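Local coordinates for uncharacterized protein 4E10_S0_1Z6NA_001 (T18) (Artificial gene, PDB 3LEF), which is designed to present the 4E10 epitope of HIV on a thioredoxin-type scaffold, intended to induce antibodies of that specificity, at residues A[25-29]-A[64-70]. Residues are numbered along the deposited sequence; the frame is centred on the assembly and turned at random.
Sequences EQGAV and MWCPDCQ
E25 reaches from helix 23-39 across the turn at M64 and W65. Its CB lies 3.4 Å from M64 O and 3.7 Å from Q70 NE2, and CG keeps to the same two atoms. The chain is extended beyond CG (chi2 169°), carrying the carboxylate past the M64 carbonyl to W65. There OE1 rests against M64 CB, while OE2 meets W65 CB at 3.1 Å. No hydrogen bond joins the segments; glutamate suits the place because OE1 can both accept from L22 N and form a salt bridge with R95 of the second subunit.

Q70 suits the helix start because its amide can serve the turn before it: NE2 donates to M64 O over 2.9 Å, nearly straight at 165°, with the acceptor close to the amide plane. This bond fixes the rotation of the amide, and OE1 then lies 3.2 Å from CB of A28, whose small side chain allows the close approach. M64, bent at chi2 and chi3, curls its flexible thioether so that CE meets E25 O at 3.6 Å and V29 CG2 at 4.0 Å.

C66 sits at the N-cap of helix 67-82, its SG taking a weak bond from C69 N; the two cysteines, apparently free thiols, resemble the thioredoxin CxxC motif. Cohesion across this buried interface thus comes from van der Waals packing, while E25's carboxylate and Q70 NE2 find partners beyond both segments or within their own.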
loop_
_atom_site.group_PDB
_atom_site.type_symbol
_atom_site.label_atom_id
_atom_site.label_comp_id
_atom_site.label_asym_id
_atom_site.label_seq_id
_atom_site.Cartn_x
_atom_site.Cartn_y
_atom_site.Cartn_z
ATOM N N GLU A 25 5.964 12.677 -6.799
ATOM C CA GLU A 25 5.742 12.583 -5.361
ATOM C C GLU A 25 7.048 12.561 -4.567
ATOM O O GLU A 25 7.102 13.057 -3.433
ATOM C CB GLU A 25 4.971 11.313 -5.058
ATOM C CG GLU A 25 3.682 11.175 -5.841
ATOM C CD GLU A 25 3.076 9.800 -5.709
ATOM O OE1 GLU A 25 3.792 8.840 -5.328
ATOM O OE2 GLU A 25 1.870 9.673 -5.985
ATOM N N GLN A 26 8.084 11.957 -5.147
ATOM C CA GLN A 26 9.416 11.965 -4.564
ATOM C C GLN A 26 9.997 13.382 -4.589
ATOM O O GLN A 26 10.796 13.749 -3.732
ATOM C CB GLN A 26 10.334 11.031 -5.346
ATOM C CG GLN A 26 9.995 9.569 -5.190
ATOM C CD GLN A 26 11.102 8.665 -5.653
ATOM O OE1 GLN A 26 12.272 8.929 -5.403
ATOM N NE2 GLN A 26 10.746 7.580 -6.311
ATOM N N GLY A 27 9.588 14.169 -5.579
ATOM C CA GLY A 27 9.979 15.563 -5.669
ATOM C C GLY A 27 9.275 16.433 -4.648
ATOM O O GLY A 27 9.856 17.383 -4.159
ATOM N N ALA A 28 8.026 16.120 -4.327
ATOM C CA ALA A 28 7.317 16.830 -3.273
ATOM C C ALA A 28 8.006 16.594 -1.927
ATOM O O ALA A 28 8.300 17.539 -1.203
ATOM C CB ALA A 28 5.857 16.399 -3.225
ATOM N N VAL A 29 8.284 15.335 -1.603
ATOM C CA VAL A 29 9.023 14.979 -0.379
ATOM C C VAL A 29 10.408 15.636 -0.308
ATOM O O VAL A 29 10.822 16.119 0.755
ATOM C CB VAL A 29 9.187 13.447 -0.270
ATOM C CG1 VAL A 29 10.138 13.076 0.831
ATOM C CG2 VAL A 29 7.847 12.804 -0.044
ATOM N N MET A 64 2.292 7.432 -0.645
ATOM C CA MET A 64 3.137 8.482 -1.204
ATOM C C MET A 64 2.397 9.505 -2.059
ATOM O O MET A 64 2.959 10.543 -2.412
ATOM C CB MET A 64 4.260 7.865 -2.031
ATOM C CG MET A 64 5.519 7.580 -1.241
ATOM S SD MET A 64 6.331 9.106 -0.760
ATOM C CE MET A 64 7.028 9.649 -2.319
ATOM N N TRP A 65 1.145 9.238 -2.389
ATOM C CA TRP A 65 0.376 10.143 -3.251
ATOM C C TRP A 65 -0.382 11.180 -2.443
ATOM O O TRP A 65 -0.893 12.166 -2.991
ATOM C CB TRP A 65 -0.598 9.343 -4.112
ATOM C CG TRP A 65 -1.428 8.352 -3.327
ATOM C CD1 TRP A 65 -1.262 7.007 -3.290
ATOM C CD2 TRP A 65 -2.554 8.643 -2.480
ATOM N NE1 TRP A 65 -2.211 6.438 -2.483
ATOM C CE2 TRP A 65 -3.015 7.423 -1.971
ATOM C CE3 TRP A 65 -3.214 9.819 -2.108
ATOM C CZ2 TRP A 65 -4.118 7.337 -1.118
ATOM C CZ3 TRP A 65 -4.296 9.735 -1.250
ATOM C CH2 TRP A 65 -4.726 8.497 -0.756
ATOM N N CYS A 66 -0.459 10.928 -1.136
ATOM C CA CYS A 66 -1.108 11.822 -0.177
ATOM C C CYS A 66 -0.222 13.007 0.206
ATOM O O CYS A 66 0.857 12.802 0.776
ATOM C CB CYS A 66 -1.415 11.040 1.092
ATOM S SG CYS A 66 -2.137 12.036 2.396
ATOM N N PRO A 67 -0.686 14.245 -0.067
ATOM C CA PRO A 67 0.004 15.471 0.293
ATOM C C PRO A 67 0.301 15.628 1.776
ATOM O O PRO A 67 1.316 16.237 2.131
ATOM C CB PRO A 67 -0.985 16.565 -0.136
ATOM C CG PRO A 67 -1.771 15.961 -1.174
ATOM C CD PRO A 67 -1.943 14.550 -0.779
ATOM N N ASP A 68 -0.591 15.135 2.631
ATOM C CA ASP A 68 -0.382 15.216 4.072
ATOM C C ASP A 68 0.697 14.268 4.533
ATOM O O ASP A 68 1.360 14.530 5.536
ATOM C CB ASP A 68 -1.654 14.879 4.836
ATOM C CG ASP A 68 -2.767 15.834 4.565
ATOM O OD1 ASP A 68 -2.599 17.059 4.790
ATOM O OD2 ASP A 68 -3.832 15.341 4.142
ATOM N N CYS A 69 0.841 13.144 3.828
ATOM C CA CYS A 69 1.905 12.159 4.144
ATOM C C CYS A 69 3.242 12.665 3.683
ATOM O O CYS A 69 4.219 12.590 4.403
ATOM C CB CYS A 69 1.643 10.816 3.465
ATOM S SG CYS A 69 0.294 9.815 4.170
ATOM N N GLN A 70 3.293 13.158 2.455
ATOM C CA GLN A 70 4.463 13.870 1.936
ATOM C C GLN A 70 4.971 14.943 2.922
ATOM O O GLN A 70 6.153 14.977 3.266
ATOM C CB GLN A 70 4.103 14.536 0.601
ATOM C CG GLN A 70 3.968 13.574 -0.562
ATOM C CD GLN A 70 3.333 14.212 -1.785
ATOM O OE1 GLN A 70 3.166 15.421 -1.850
ATOM N NE2 GLN A 70 2.992 13.395 -2.766
#